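Amidase, hydantoinase/carbamoylase family (Burkholderia ambifaria, PDB 5TP4) probably hydrolyses N-carbamoyl-L-amino acids to the free amino acids, as a zinc-dependent member of the peptidase M20 family. Local coordinates at residues B[11-16]-B[407-412]; B[90-95]-B[196-201]; B[192-197]-B[366-371]; B[226-231]-B[289-294]; B[251-256]-B[312-317]. One frame throughout, in Å; residues are numbered along the deposited sequence.

Contact 1 of 5, residues B[11-16]-B[407-412]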
# COMPACT_ATOMS: atom_id res chain seq x y z
N ASP B 11 -35.91 3.30 -43.66
CA ASP B 11 -37.00 2.36 -43.41
C ASP B 11 -37.15 2.04 -41.92
O ASP B 11 -38.23 1.61 -41.50
CB ASP B 11 -36.79 1.06 -44.19
CG ASP B 11 -36.95 1.25 -45.70
OD1 ASP B 11 -37.41 2.33 -46.13
OD2 ASP B 11 -36.58 0.32 -46.42
N LEU B 12 -36.09 2.26 -41.13
CA LEU B 12 -36.12 2.12 -39.66
C LEU B 12 -36.59 0.72 -39.25
O LEU B 12 -37.47 0.56 -38.40
CB LEU B 12 -36.99 3.20 -39.02
CG LEU B 12 -36.53 4.66 -39.20
CD1 LEU B 12 -37.38 5.61 -38.36
CD2 LEU B 12 -35.03 4.81 -38.88
N LEU B 13 -36.02 -0.29 -39.90
CA LEU B 13 -36.28 -1.66 -39.49
C LEU B 13 -35.84 -1.84 -38.04
O LEU B 13 -34.70 -1.52 -37.69
CB LEU B 13 -35.50 -2.62 -40.40
CG LEU B 13 -35.71 -4.11 -40.15
CD1 LEU B 13 -37.14 -4.51 -40.54
CD2 LEU B 13 -34.68 -4.90 -40.96
N GLU B 14 -36.74 -2.37 -37.20
CA GLU B 14 -36.48 -2.52 -35.77
C GLU B 14 -36.49 -3.98 -35.34
O GLU B 14 -37.13 -4.83 -35.97
CB GLU B 14 -37.52 -1.77 -34.95
CG GLU B 14 -37.46 -0.29 -35.14
CD GLU B 14 -38.37 0.46 -34.18
OE1 GLU B 14 -39.07 -0.20 -33.38
OE2 GLU B 14 -38.38 1.70 -34.24
N ILE B 15 -35.78 -4.26 -34.24
CA ILE B 15 -35.80 -5.60 -33.64
C ILE B 15 -37.01 -5.81 -32.73
O ILE B 15 -37.83 -4.90 -32.51
CB ILE B 15 -34.52 -5.87 -32.85
CG1 ILE B 15 -34.46 -4.93 -31.63
CG2 ILE B 15 -33.30 -5.71 -33.79
CD1 ILE B 15 -33.76 -5.57 -30.43
N ASP B 16 -37.11 -7.02 -32.19
CA ASP B 16 -38.08 -7.36 -31.16
C ASP B 16 -37.36 -7.21 -29.82
O ASP B 16 -36.66 -8.11 -29.38
CB ASP B 16 -38.61 -8.78 -31.36
CG ASP B 16 -39.74 -9.13 -30.41
OD1 ASP B 16 -39.82 -8.55 -29.29
OD2 ASP B 16 -40.54 -10.00 -30.77
N VAL B 407 -29.48 -0.09 -33.86
CA VAL B 407 -28.35 0.52 -34.55
C VAL B 407 -27.45 -0.56 -35.13
O VAL B 407 -27.02 -0.47 -36.29
CB VAL B 407 -27.57 1.44 -33.59
CG1 VAL B 407 -26.21 1.83 -34.21
CG2 VAL B 407 -28.40 2.71 -33.31
N LEU B 408 -27.16 -1.60 -34.35
CA LEU B 408 -26.34 -2.71 -34.84
C LEU B 408 -26.97 -3.32 -36.09
O LEU B 408 -26.29 -3.55 -37.09
CB LEU B 408 -26.19 -3.77 -33.76
CG LEU B 408 -25.39 -5.03 -34.16
CD1 LEU B 408 -23.90 -4.61 -34.39
CD2 LEU B 408 -25.50 -6.10 -33.09
N LEU B 409 -28.27 -3.57 -36.03
CA LEU B 409 -28.97 -4.19 -37.14
C LEU B 409 -28.81 -3.37 -38.41
O LEU B 409 -28.58 -3.92 -39.49
CB LEU B 409 -30.46 -4.31 -36.80
CG LEU B 409 -31.44 -4.60 -37.93
CD1 LEU B 409 -31.25 -6.04 -38.47
CD2 LEU B 409 -32.87 -4.40 -37.40
N ASN B 410 -29.00 -2.06 -38.30
CA ASN B 410 -29.05 -1.28 -39.52
C ASN B 410 -27.66 -0.95 -40.03
O ASN B 410 -27.48 -0.80 -41.25
CB ASN B 410 -29.88 -0.01 -39.30
CG ASN B 410 -31.36 -0.30 -39.42
OD1 ASN B 410 -31.91 -0.26 -40.51
ND2 ASN B 410 -32.01 -0.67 -38.28
N ALA B 411 -26.67 -0.86 -39.15
CA ALA B 411 -25.30 -0.74 -39.65
C ALA B 411 -24.86 -2.03 -40.34
O ALA B 411 -24.23 -1.98 -41.42
CB ALA B 411 -24.33 -0.41 -38.51
N VAL B 412 -25.19 -3.20 -39.76
CA VAL B 412 -24.82 -4.46 -40.39
C VAL B 412 -25.51 -4.62 -41.74
O VAL B 412 -24.90 -5.06 -42.72
CB VAL B 412 -25.12 -5.64 -39.45
CG1 VAL B 412 -25.15 -7.01 -40.22
CG2 VAL B 412 -24.11 -5.66 -38.27
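Leu-409 pushes its CD2 methyl group against the chain between Leu-13 and Ile-15. On one side CD2 meets Leu-13 CG at 4.0 Å, and the two leucine side chains cross at about a right angle. On the other it meets Ile-15 CG2 at 3.9 Å, where the two side chains lie alongside with their ends pointing opposite ways. The same methyl also lies 3.4 Å from Leu-13 O, and one branch of Leu-409 thus touches both residues. Leu-409 CG stands anti to the backbone N (chi1 164°).

The contact joins two distant ends of the chain. Residues 11-16, an irregular lead-in to helix 17-28, are laid on helix 398-416 of the zinc-binding domain. Leu-408 of that helix packs on Phe-195 of the central sheet. Asp-16 is the N-cap of helix 17-28, and its OD1 accepts from Arg-19 N.

Asn-410 adds the polar bond. Its ND2 donates to Leu-13 O at 2.9 Å, with an N-H...O angle of 158°. The acceptor lies almost in the amide plane, and the donor lies in the plane of the Leu-13 carbonyl. ND2 also bonds to Asn-406 O, while OD1 takes a bond from NE2 of His-7, a residue of the N-terminal histidine tag. Ile-15 N bonds to Asn-406 OD1, and the Ile-15 side chain touches helix 105-121 at Glu-113 and Thr-117.

Contact 2 of 5, residues B[90-95]-B[196-201]. With ZN (zinc ion), chain P.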
# COMPACT_ATOMS: atom_id res chain seq x y z
N GLY B 90 -19.91 -10.04 -33.32
CA GLY B 90 -19.32 -10.86 -32.29
C GLY B 90 -19.33 -10.21 -30.93
O GLY B 90 -19.56 -9.01 -30.78
N SER B 91 -19.09 -11.05 -29.93
CA SER B 91 -18.65 -10.66 -28.59
C SER B 91 -18.27 -11.97 -27.89
O SER B 91 -17.64 -12.82 -28.53
CB SER B 91 -19.73 -9.87 -27.85
OG SER B 91 -19.13 -9.10 -26.81
N HIS B 92 -18.65 -12.17 -26.62
CA HIS B 92 -18.23 -13.38 -25.93
C HIS B 92 -19.23 -13.80 -24.87
O HIS B 92 -19.81 -12.95 -24.18
CB HIS B 92 -16.86 -13.18 -25.26
CG HIS B 92 -16.88 -12.17 -24.17
ND1 HIS B 92 -17.00 -12.50 -22.83
CD2 HIS B 92 -16.79 -10.81 -24.21
CE1 HIS B 92 -16.99 -11.41 -22.10
NE2 HIS B 92 -16.87 -10.37 -22.91
N LEU B 93 -19.40 -15.11 -24.70
CA LEU B 93 -20.31 -15.65 -23.70
C LEU B 93 -19.62 -15.97 -22.39
O LEU B 93 -20.31 -16.09 -21.37
CB LEU B 93 -20.99 -16.92 -24.24
CG LEU B 93 -21.99 -16.64 -25.37
CD1 LEU B 93 -22.42 -17.96 -26.02
CD2 LEU B 93 -23.21 -15.85 -24.87
N ASP B 94 -18.29 -16.07 -22.37
CA ASP B 94 -17.63 -16.38 -21.11
C ASP B 94 -17.56 -15.14 -20.20
O ASP B 94 -17.75 -14.00 -20.63
CB ASP B 94 -16.22 -16.96 -21.36
CG ASP B 94 -15.21 -15.93 -21.87
OD1 ASP B 94 -15.40 -15.39 -22.99
OD2 ASP B 94 -14.20 -15.71 -21.16
N THR B 95 -17.29 -15.39 -18.91
CA THR B 95 -17.38 -14.33 -17.91
C THR B 95 -16.16 -14.35 -17.00
O THR B 95 -15.38 -15.30 -16.98
CB THR B 95 -18.62 -14.49 -17.01
OG1 THR B 95 -18.46 -15.66 -16.18
CG2 THR B 95 -19.90 -14.65 -17.85
N GLU B 196 -19.31 -5.14 -33.11
CA GLU B 196 -19.52 -5.67 -31.77
C GLU B 196 -20.33 -4.66 -30.97
O GLU B 196 -19.92 -3.51 -30.86
CB GLU B 196 -18.18 -5.94 -31.06
CG GLU B 196 -18.34 -6.38 -29.63
CD GLU B 196 -17.17 -7.19 -29.10
OE1 GLU B 196 -17.20 -7.58 -27.90
OE2 GLU B 196 -16.22 -7.46 -29.87
N ALA B 197 -21.47 -5.10 -30.44
CA ALA B 197 -22.22 -4.28 -29.50
C ALA B 197 -21.80 -4.63 -28.08
O ALA B 197 -21.59 -5.81 -27.75
CB ALA B 197 -23.72 -4.47 -29.71
N HIS B 198 -21.71 -3.62 -27.21
CA HIS B 198 -21.25 -3.87 -25.84
C HIS B 198 -21.76 -2.77 -24.93
O HIS B 198 -21.96 -1.63 -25.36
CB HIS B 198 -19.71 -3.92 -25.80
CG HIS B 198 -19.15 -4.73 -24.67
ND1 HIS B 198 -19.09 -4.26 -23.37
CD2 HIS B 198 -18.63 -5.98 -24.64
CE1 HIS B 198 -18.58 -5.19 -22.59
NE2 HIS B 198 -18.27 -6.23 -23.34
N ILE B 199 -21.97 -3.11 -23.66
CA ILE B 199 -22.21 -2.05 -22.69
C ILE B 199 -20.93 -1.22 -22.54
O ILE B 199 -19.81 -1.72 -22.72
CB ILE B 199 -22.68 -2.60 -21.33
CG1 ILE B 199 -21.68 -3.60 -20.71
CG2 ILE B 199 -24.08 -3.22 -21.46
CD1 ILE B 199 -21.92 -3.85 -19.23
N GLU B 200 -21.09 0.06 -22.23
CA GLU B 200 -19.94 0.98 -22.15
C GLU B 200 -18.88 0.53 -21.15
O GLU B 200 -17.69 0.76 -21.36
CB GLU B 200 -20.42 2.37 -21.76
CG GLU B 200 -19.25 3.34 -21.63
CD GLU B 200 -19.67 4.67 -21.07
OE1 GLU B 200 -18.80 5.40 -20.53
OE2 GLU B 200 -20.88 4.97 -21.16
N GLN B 201 -19.29 -0.05 -20.02
CA GLN B 201 -18.43 -0.29 -18.86
C GLN B 201 -17.82 0.99 -18.29
O GLN B 201 -16.77 0.96 -17.63
CB GLN B 201 -17.33 -1.31 -19.16
CG GLN B 201 -17.85 -2.59 -19.83
CD GLN B 201 -16.71 -3.55 -20.12
OE1 GLN B 201 -15.82 -3.24 -20.91
NE2 GLN B 201 -16.73 -4.72 -19.48
ZN ZN P . -16.87 -7.95 -22.41
O HOH W 1 -22.06 -7.79 -31.03
O HOH W 2 -21.16 -7.57 -25.80
O HOH W 3 -15.53 -7.61 -24.42
O HOH W 4 -15.03 -7.57 -21.14
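A chi1 of -158° sets Ser-91 OG anti to the backbone N, on the side of Glu-196. In His-92 a chi1 of 65° puts CG between the backbone N and the carbonyl carbon, and the ring carried there presents NE2 to the zinc. Ser-91 OG donates to Glu-196 OE1 at 2.7 Å and meets it from above the carboxylate plane. Water links the two strands twice: one molecule joins Gly-90 O to Ala-197 N, another joins Ser-91 OG to Ala-197 O.

One zinc ion ties the segments together, through His-92 just past strand 87-91 and His-198 near the end of strand 193-199. His-92 NE2 binds it at 2.5 Å and His-198 NE2 at 2.4 Å, and two waters are also bound. The rings are held from behind. His-198 ND1 gives a straight bond of 2.7 Å to Ile-199 O, in the ring plane. His-92 ND1 makes weak bonds to Asp-94 O and OD1. The site belongs to the two-zinc centre of the M20 family, with Glu-137 and Glu-138 beside His-92.

Strands 87-91 and 193-199 are parallel neighbours in the central sheet. Helix 105-121 packs on Ser-91 and Ala-197, and strand 377-382 flanks Glu-196 and His-198.

Contact 3 of 5, residues B[192-197]-B[366-371]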
# COMPACT_ATOMS: atom_id res chain seq x y z
N ASP B 192 -15.51 -9.51 -44.11
CA ASP B 192 -15.74 -8.20 -44.74
C ASP B 192 -15.69 -7.07 -43.72
O ASP B 192 -15.16 -5.99 -44.01
CB ASP B 192 -17.09 -8.16 -45.44
CG ASP B 192 -17.35 -6.82 -46.10
OD1 ASP B 192 -16.71 -6.51 -47.13
OD2 ASP B 192 -18.18 -6.07 -45.56
N ALA B 193 -16.30 -7.28 -42.56
CA ALA B 193 -16.34 -6.28 -41.50
C ALA B 193 -16.73 -6.99 -40.23
O ALA B 193 -17.34 -8.06 -40.26
CB ALA B 193 -17.35 -5.15 -41.80
N TYR B 194 -16.34 -6.39 -39.10
CA TYR B 194 -16.64 -6.95 -37.79
C TYR B 194 -17.33 -5.88 -36.97
O TYR B 194 -16.80 -4.77 -36.83
CB TYR B 194 -15.37 -7.42 -37.07
CG TYR B 194 -15.62 -7.89 -35.66
CD1 TYR B 194 -16.05 -9.19 -35.42
CD2 TYR B 194 -15.41 -7.06 -34.56
CE1 TYR B 194 -16.27 -9.64 -34.14
CE2 TYR B 194 -15.67 -7.50 -33.27
CZ TYR B 194 -16.09 -8.80 -33.09
OH TYR B 194 -16.32 -9.28 -31.81
N PHE B 195 -18.49 -6.21 -36.42
CA PHE B 195 -19.22 -5.29 -35.55
C PHE B 195 -19.43 -5.93 -34.18
O PHE B 195 -19.72 -7.13 -34.07
CB PHE B 195 -20.58 -4.94 -36.15
CG PHE B 195 -20.53 -4.10 -37.39
CD1 PHE B 195 -20.46 -4.69 -38.64
CD2 PHE B 195 -20.59 -2.71 -37.30
CE1 PHE B 195 -20.43 -3.93 -39.79
CE2 PHE B 195 -20.56 -1.93 -38.43
CZ PHE B 195 -20.48 -2.52 -39.69
N GLU B 196 -19.31 -5.14 -33.11
CA GLU B 196 -19.52 -5.67 -31.77
C GLU B 196 -20.33 -4.66 -30.97
O GLU B 196 -19.92 -3.51 -30.86
CB GLU B 196 -18.18 -5.94 -31.06
CG GLU B 196 -18.34 -6.38 -29.63
CD GLU B 196 -17.17 -7.19 -29.10
OE1 GLU B 196 -17.20 -7.58 -27.90
OE2 GLU B 196 -16.22 -7.46 -29.87
N ALA B 197 -21.47 -5.10 -30.44
CA ALA B 197 -22.22 -4.28 -29.50
C ALA B 197 -21.80 -4.63 -28.08
O ALA B 197 -21.59 -5.81 -27.75
CB ALA B 197 -23.72 -4.47 -29.71
N HIS B 366 -11.67 -5.42 -25.74
CA HIS B 366 -12.75 -6.22 -26.31
C HIS B 366 -12.14 -7.02 -27.44
O HIS B 366 -11.09 -6.66 -27.97
CB HIS B 366 -13.87 -5.37 -26.89
CG HIS B 366 -14.49 -4.46 -25.88
ND1 HIS B 366 -15.26 -4.94 -24.84
CD2 HIS B 366 -14.38 -3.13 -25.70
CE1 HIS B 366 -15.62 -3.92 -24.07
NE2 HIS B 366 -15.10 -2.82 -24.57
N ASP B 367 -12.84 -8.08 -27.83
CA ASP B 367 -12.41 -8.80 -29.03
C ASP B 367 -12.31 -7.87 -30.23
O ASP B 367 -11.45 -8.08 -31.10
CB ASP B 367 -13.38 -9.93 -29.30
CG ASP B 367 -13.31 -11.02 -28.24
OD1 ASP B 367 -12.22 -11.64 -28.06
OD2 ASP B 367 -14.35 -11.27 -27.56
N ALA B 368 -13.19 -6.86 -30.32
CA ALA B 368 -13.10 -5.88 -31.40
C ALA B 368 -11.72 -5.24 -31.53
O ALA B 368 -11.31 -4.90 -32.64
CB ALA B 368 -14.14 -4.77 -31.22
N ILE B 369 -11.01 -5.06 -30.41
CA ILE B 369 -9.67 -4.47 -30.46
C ILE B 369 -8.74 -5.31 -31.33
O ILE B 369 -7.97 -4.79 -32.17
CB ILE B 369 -9.10 -4.32 -29.03
CG1 ILE B 369 -9.93 -3.33 -28.24
CG2 ILE B 369 -7.62 -3.87 -29.12
CD1 ILE B 369 -9.96 -1.92 -28.82
N LEU B 370 -8.76 -6.63 -31.11
CA LEU B 370 -7.93 -7.53 -31.90
C LEU B 370 -8.39 -7.57 -33.35
O LEU B 370 -7.57 -7.57 -34.26
CB LEU B 370 -7.98 -8.95 -31.31
CG LEU B 370 -7.14 -9.29 -30.07
CD1 LEU B 370 -5.67 -9.39 -30.41
CD2 LEU B 370 -7.38 -8.30 -28.88
N LEU B 371 -9.71 -7.62 -33.57
CA LEU B 371 -10.21 -7.69 -34.94
C LEU B 371 -9.85 -6.45 -35.74
O LEU B 371 -9.53 -6.54 -36.93
CB LEU B 371 -11.73 -7.89 -34.97
CG LEU B 371 -12.23 -9.35 -34.95
CD1 LEU B 371 -11.95 -10.10 -36.27
CD2 LEU B 371 -11.65 -10.17 -33.79
O HOH W 5 -15.38 -8.96 -26.71
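This is a buried strand-to-helix contact beside the zinc site. Strand 193-197 and helix 367-371 run nearly antiparallel, at 164°, with their axes 9.0 Å apart. Tyr-194 and Glu-196, alternate residues on one side of the strand, face the helix.

Leu-371 CG lies over the centre of the Tyr-194 ring, 3.8 Å from the ring centroid, a CH-pi contact. The two side chains cross at about a right angle. Further out on the ring, Tyr-194 CE2 touches Ala-368 CB at 3.7 Å. A chi1 of 175° places Tyr-194 CG anti to the backbone N, on the helix side of the strand. Its OH donates to Glu-196 OE2 at 2.7 Å, from above the carboxylate plane, and is also bonded to Trp-134 NE1.

Glu-196 OE2 receives a second, weak bond from Ala-368 N at 3.1 Å, in the first turn of the helix. A water bridges the two segments: it donates to Glu-196 OE1 and Asp-367 OD2, and accepts from Asp-367 N. Asp-367 OD1 is bonded to Ser-149 OG.

His-366 precedes the helix, and its ring meets that of the zinc ligand His-198. A helix start packed beside the parallel strands of a catalytic domain, with metal ligands at their C-terminal ends, fits the zinc-peptidase fold of the M20 family.

Contact 4 of 5, residues B[226-231]-B[289-294]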
# COMPACT_ATOMS: atom_id res chain seq x y z
N VAL B 226 6.86 2.70 -10.38
CA VAL B 226 7.65 3.78 -9.81
C VAL B 226 8.15 3.34 -8.44
O VAL B 226 7.38 2.79 -7.64
CB VAL B 226 6.83 5.08 -9.68
CG1 VAL B 226 7.72 6.18 -9.18
CG2 VAL B 226 6.21 5.47 -11.02
N ARG B 227 9.42 3.60 -8.17
CA ARG B 227 9.98 3.34 -6.85
C ARG B 227 10.73 4.57 -6.37
O ARG B 227 11.60 5.09 -7.07
CB ARG B 227 10.89 2.12 -6.88
CG ARG B 227 11.37 1.70 -5.51
CD ARG B 227 11.92 0.29 -5.61
NE ARG B 227 12.22 -0.29 -4.30
CZ ARG B 227 12.75 -1.50 -4.14
NH1 ARG B 227 13.04 -2.23 -5.22
NH2 ARG B 227 13.00 -1.97 -2.93
N VAL B 228 10.39 5.05 -5.18
CA VAL B 228 11.02 6.22 -4.60
C VAL B 228 11.81 5.77 -3.38
O VAL B 228 11.28 5.06 -2.52
CB VAL B 228 9.97 7.28 -4.20
CG1 VAL B 228 10.66 8.55 -3.73
CG2 VAL B 228 9.06 7.58 -5.39
N THR B 229 13.07 6.17 -3.31
CA THR B 229 13.97 5.75 -2.24
C THR B 229 14.38 6.95 -1.41
O THR B 229 14.84 7.96 -1.95
CB THR B 229 15.21 5.05 -2.81
OG1 THR B 229 14.80 3.97 -3.65
CG2 THR B 229 16.05 4.49 -1.69
N GLY B 230 14.22 6.84 -0.10
CA GLY B 230 14.69 7.87 0.81
C GLY B 230 15.48 7.23 1.93
O GLY B 230 16.24 6.29 1.72
N VAL B 231 15.30 7.75 3.13
CA VAL B 231 16.04 7.28 4.30
C VAL B 231 15.01 6.96 5.37
O VAL B 231 14.26 7.85 5.80
CB VAL B 231 17.06 8.31 4.78
CG1 VAL B 231 17.66 7.88 6.14
CG2 VAL B 231 18.16 8.49 3.72
N VAL B 289 9.14 3.46 -1.25
CA VAL B 289 7.74 3.57 -1.64
C VAL B 289 7.62 3.13 -3.08
O VAL B 289 8.43 3.56 -3.92
CB VAL B 289 7.21 5.01 -1.49
CG1 VAL B 289 5.74 5.06 -1.94
CG2 VAL B 289 7.35 5.51 -0.03
N THR B 290 6.65 2.29 -3.37
CA THR B 290 6.37 1.88 -4.75
C THR B 290 4.94 2.26 -5.09
O THR B 290 4.05 2.19 -4.25
CB THR B 290 6.57 0.37 -4.97
OG1 THR B 290 5.74 -0.38 -4.07
CG2 THR B 290 8.07 -0.03 -4.82
N PHE B 291 4.72 2.67 -6.34
CA PHE B 291 3.35 2.79 -6.80
C PHE B 291 3.34 2.52 -8.30
O PHE B 291 4.38 2.55 -8.95
CB PHE B 291 2.76 4.16 -6.47
CG PHE B 291 3.52 5.33 -7.02
CD1 PHE B 291 4.58 5.89 -6.32
CD2 PHE B 291 3.13 5.92 -8.22
CE1 PHE B 291 5.25 7.02 -6.81
CE2 PHE B 291 3.79 7.04 -8.72
CZ PHE B 291 4.84 7.60 -8.02
N THR B 292 2.15 2.21 -8.82
CA THR B 292 1.99 1.95 -10.25
C THR B 292 1.28 3.13 -10.89
O THR B 292 0.53 3.86 -10.24
CB THR B 292 1.20 0.66 -10.54
OG1 THR B 292 -0.13 0.77 -10.01
CG2 THR B 292 1.91 -0.54 -9.93
N VAL B 293 1.53 3.32 -12.19
CA VAL B 293 0.83 4.33 -12.96
C VAL B 293 0.24 3.67 -14.18
O VAL B 293 0.93 2.95 -14.91
CB VAL B 293 1.77 5.49 -13.40
CG1 VAL B 293 0.98 6.47 -14.18
CG2 VAL B 293 2.36 6.20 -12.18
N ASP B 294 -1.06 3.90 -14.41
CA ASP B 294 -1.74 3.55 -15.65
C ASP B 294 -1.98 4.86 -16.40
O ASP B 294 -2.67 5.75 -15.88
CB ASP B 294 -3.04 2.82 -15.32
CG ASP B 294 -3.91 2.50 -16.55
OD1 ASP B 294 -4.36 3.43 -17.23
OD2 ASP B 294 -4.20 1.29 -16.76
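Val-226, Val-228, Val-289 and Phe-291 carry the backbone bonding of this antiparallel strand pair. It lies in a sheet consistent with that of the smaller M20 domain. Val-226 with Phe-291 and Val-228 with Val-289 are hydrogen-bonded pairs, each closed by two N-H...O bonds. The shortest is Val-228 N to Val-289 O, at 2.8 Å. Phe-291 N to Val-226 O measures 3.0 Å. Arg-227 and Thr-290 form the non-hydrogen-bonded pair between them. CA-H...O contacts from Arg-227 to Val-289 O and from Thr-290 to Val-226 O fill in the ladder.

Apolar contacts lie on the valine and phenylalanine face. Val-226 CB sits over the Phe-291 ring, 3.7 Å from the centroid and offset toward the rim. Its CG1 comes to 3.4 Å from Phe-291 CZ. Val-228 CG2 meets the ring edge at CE1, 4.1 Å away. Helix 246-262 packs on Val-228 and Val-289.

On the other face, the extended Arg-227 chain lies beside Thr-290, with CG 3.8 Å from Thr-290 CG2. The guanidinium forms a salt bridge with Asp-288.

The chemistry is thus two-sided: a buried apolar face turned to helix 246-262, and a more exposed one bearing Arg-227 and Thr-290.

Contact 5 of 5, residues B[251-256]-B[312-317]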
# COMPACT_ATOMS: atom_id res chain seq x y z
N ALA B 251 3.87 11.50 -2.74
CA ALA B 251 2.63 12.25 -2.77
C ALA B 251 2.74 13.46 -3.69
O ALA B 251 1.83 13.74 -4.47
CB ALA B 251 2.24 12.68 -1.35
N GLN B 252 3.87 14.18 -3.63
CA GLN B 252 4.02 15.31 -4.55
C GLN B 252 4.08 14.83 -5.99
O GLN B 252 3.54 15.50 -6.89
CB GLN B 252 5.25 16.14 -4.22
CG GLN B 252 5.26 17.38 -5.09
CD GLN B 252 6.37 18.31 -4.77
OE1 GLN B 252 7.23 18.01 -3.96
NE2 GLN B 252 6.36 19.48 -5.42
N MET B 253 4.73 13.70 -6.23
CA MET B 253 4.77 13.20 -7.61
C MET B 253 3.36 12.86 -8.09
O MET B 253 3.05 13.06 -9.27
CB MET B 253 5.66 11.97 -7.71
CG MET B 253 7.12 12.26 -7.42
SD MET B 253 8.08 10.72 -7.35
CE MET B 253 9.61 11.31 -6.64
N ALA B 254 2.52 12.32 -7.21
CA ALA B 254 1.14 12.03 -7.62
C ALA B 254 0.43 13.30 -8.06
O ALA B 254 -0.32 13.29 -9.05
CB ALA B 254 0.37 11.37 -6.47
N LEU B 255 0.65 14.40 -7.35
CA LEU B 255 -0.04 15.64 -7.72
C LEU B 255 0.58 16.25 -8.98
O LEU B 255 -0.13 16.91 -9.76
CB LEU B 255 -0.03 16.60 -6.52
CG LEU B 255 -0.82 16.09 -5.28
CD1 LEU B 255 -1.09 17.21 -4.27
CD2 LEU B 255 -2.17 15.44 -5.67
N GLU B 256 1.87 16.00 -9.23
CA GLU B 256 2.45 16.36 -10.52
C GLU B 256 1.79 15.58 -11.63
O GLU B 256 1.51 16.13 -12.70
CB GLU B 256 3.95 16.10 -10.55
CG GLU B 256 4.78 16.93 -9.60
CD GLU B 256 4.89 18.39 -10.02
OE1 GLU B 256 4.81 18.69 -11.24
OE2 GLU B 256 5.09 19.23 -9.11
N ASP B 312 10.25 13.71 -16.13
CA ASP B 312 10.89 14.99 -15.85
C ASP B 312 10.40 15.53 -14.51
O ASP B 312 11.20 16.01 -13.69
CB ASP B 312 10.57 16.00 -16.95
CG ASP B 312 11.14 15.60 -18.32
OD1 ASP B 312 12.14 14.84 -18.37
OD2 ASP B 312 10.61 16.07 -19.34
N ALA B 313 9.09 15.49 -14.29
CA ALA B 313 8.52 16.04 -13.05
C ALA B 313 9.01 15.28 -11.83
O ALA B 313 9.38 15.89 -10.81
CB ALA B 313 6.99 16.01 -13.11
N CYS B 314 8.98 13.95 -11.89
CA CYS B 314 9.45 13.17 -10.75
C CYS B 314 10.93 13.41 -10.48
O CYS B 314 11.35 13.43 -9.32
CB CYS B 314 9.18 11.68 -10.99
SG CYS B 314 7.43 11.27 -10.95
N ALA B 315 11.74 13.57 -11.53
CA ALA B 315 13.14 13.90 -11.29
C ALA B 315 13.28 15.21 -10.52
O ALA B 315 14.11 15.32 -9.62
CB ALA B 315 13.89 13.99 -12.61
N ARG B 316 12.47 16.21 -10.88
CA ARG B 316 12.55 17.52 -10.22
C ARG B 316 12.12 17.41 -8.76
O ARG B 316 12.79 17.94 -7.86
CB ARG B 316 11.69 18.53 -10.96
CG ARG B 316 11.54 19.87 -10.26
CD ARG B 316 10.86 20.92 -11.16
NE ARG B 316 9.68 20.42 -11.87
CZ ARG B 316 8.49 20.20 -11.30
NH1 ARG B 316 8.29 20.42 -10.00
NH2 ARG B 316 7.48 19.75 -12.05
N VAL B 317 11.02 16.71 -8.50
CA VAL B 317 10.56 16.49 -7.13
C VAL B 317 11.63 15.77 -6.32
O VAL B 317 11.92 16.14 -5.18
CB VAL B 317 9.23 15.70 -7.10
CG1 VAL B 317 8.88 15.23 -5.65
CG2 VAL B 317 8.13 16.55 -7.68
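Helices 251-256 and 312-317 run roughly antiparallel, at 148°, with their axes 9.5 Å apart. They are parts of helices 246-262 and 300-321, which lie together on one face of the sheet in an alpha/beta sandwich, the form of the smaller M20 domain.

Val-317 fills the middle of the interface. Its CG1 meets Met-253 CG at 3.9 Å and Gln-252 OE1 at 3.6 Å. Its CG2 lies against Glu-256 CG, also at 3.9 Å. Gln-252 crosses Val-317 with its extended chain, and its OE1 accepts a bond from Arg-321 NE.

Nearer the sheet, Met-253 and Cys-314 pack sulfur to sulfur, SD to SG at 3.7 Å. Both residues touch Val-325 of strand 324-337. Met-253 CG is anti to the carbonyl carbon (chi1 -65°), and beyond it the chain is extended, with SD against Cys-314 SG.

Ala-313 CB packs against Glu-256 CB at 4.0 Å. Helix 246-262 also meets the second subunit, where Leu-255 packs on Leu-255 of that chain.

Glu-256 and Arg-316 close the outer edge with a salt bridge. Glu-256 OE1 also pairs with Arg-259 NH2. Arg-316 NH2 reaches Glu-256 OE1 at 3.0 Å, within the guanidinium plane but from above the carboxylate plane, the two planes being 69° apart.

How the contacts relate
The five contacts fall into two groups. Contacts 1, 2 and 3 belong to the zinc-binding domain. Contacts 2 and 3 have centres 10 Å apart and share Glu-196, Ala-197 and strand 193-199. Contact 1 lies about 18 Å from each, centre to centre, and its helix 398-416 packs on that strand. Contacts 4 and 5, with centres 11 Å apart, sit in the smaller domain, their centres about 51 Å from that of contact 1. Their segments alternate along the chain, each strand being followed by its helix. This unit is inserted between the two segments of contact 3. The zinc-binding domain is thus built from both ends of the chain. Contacts 2, 4 and 5 also touch the second subunit.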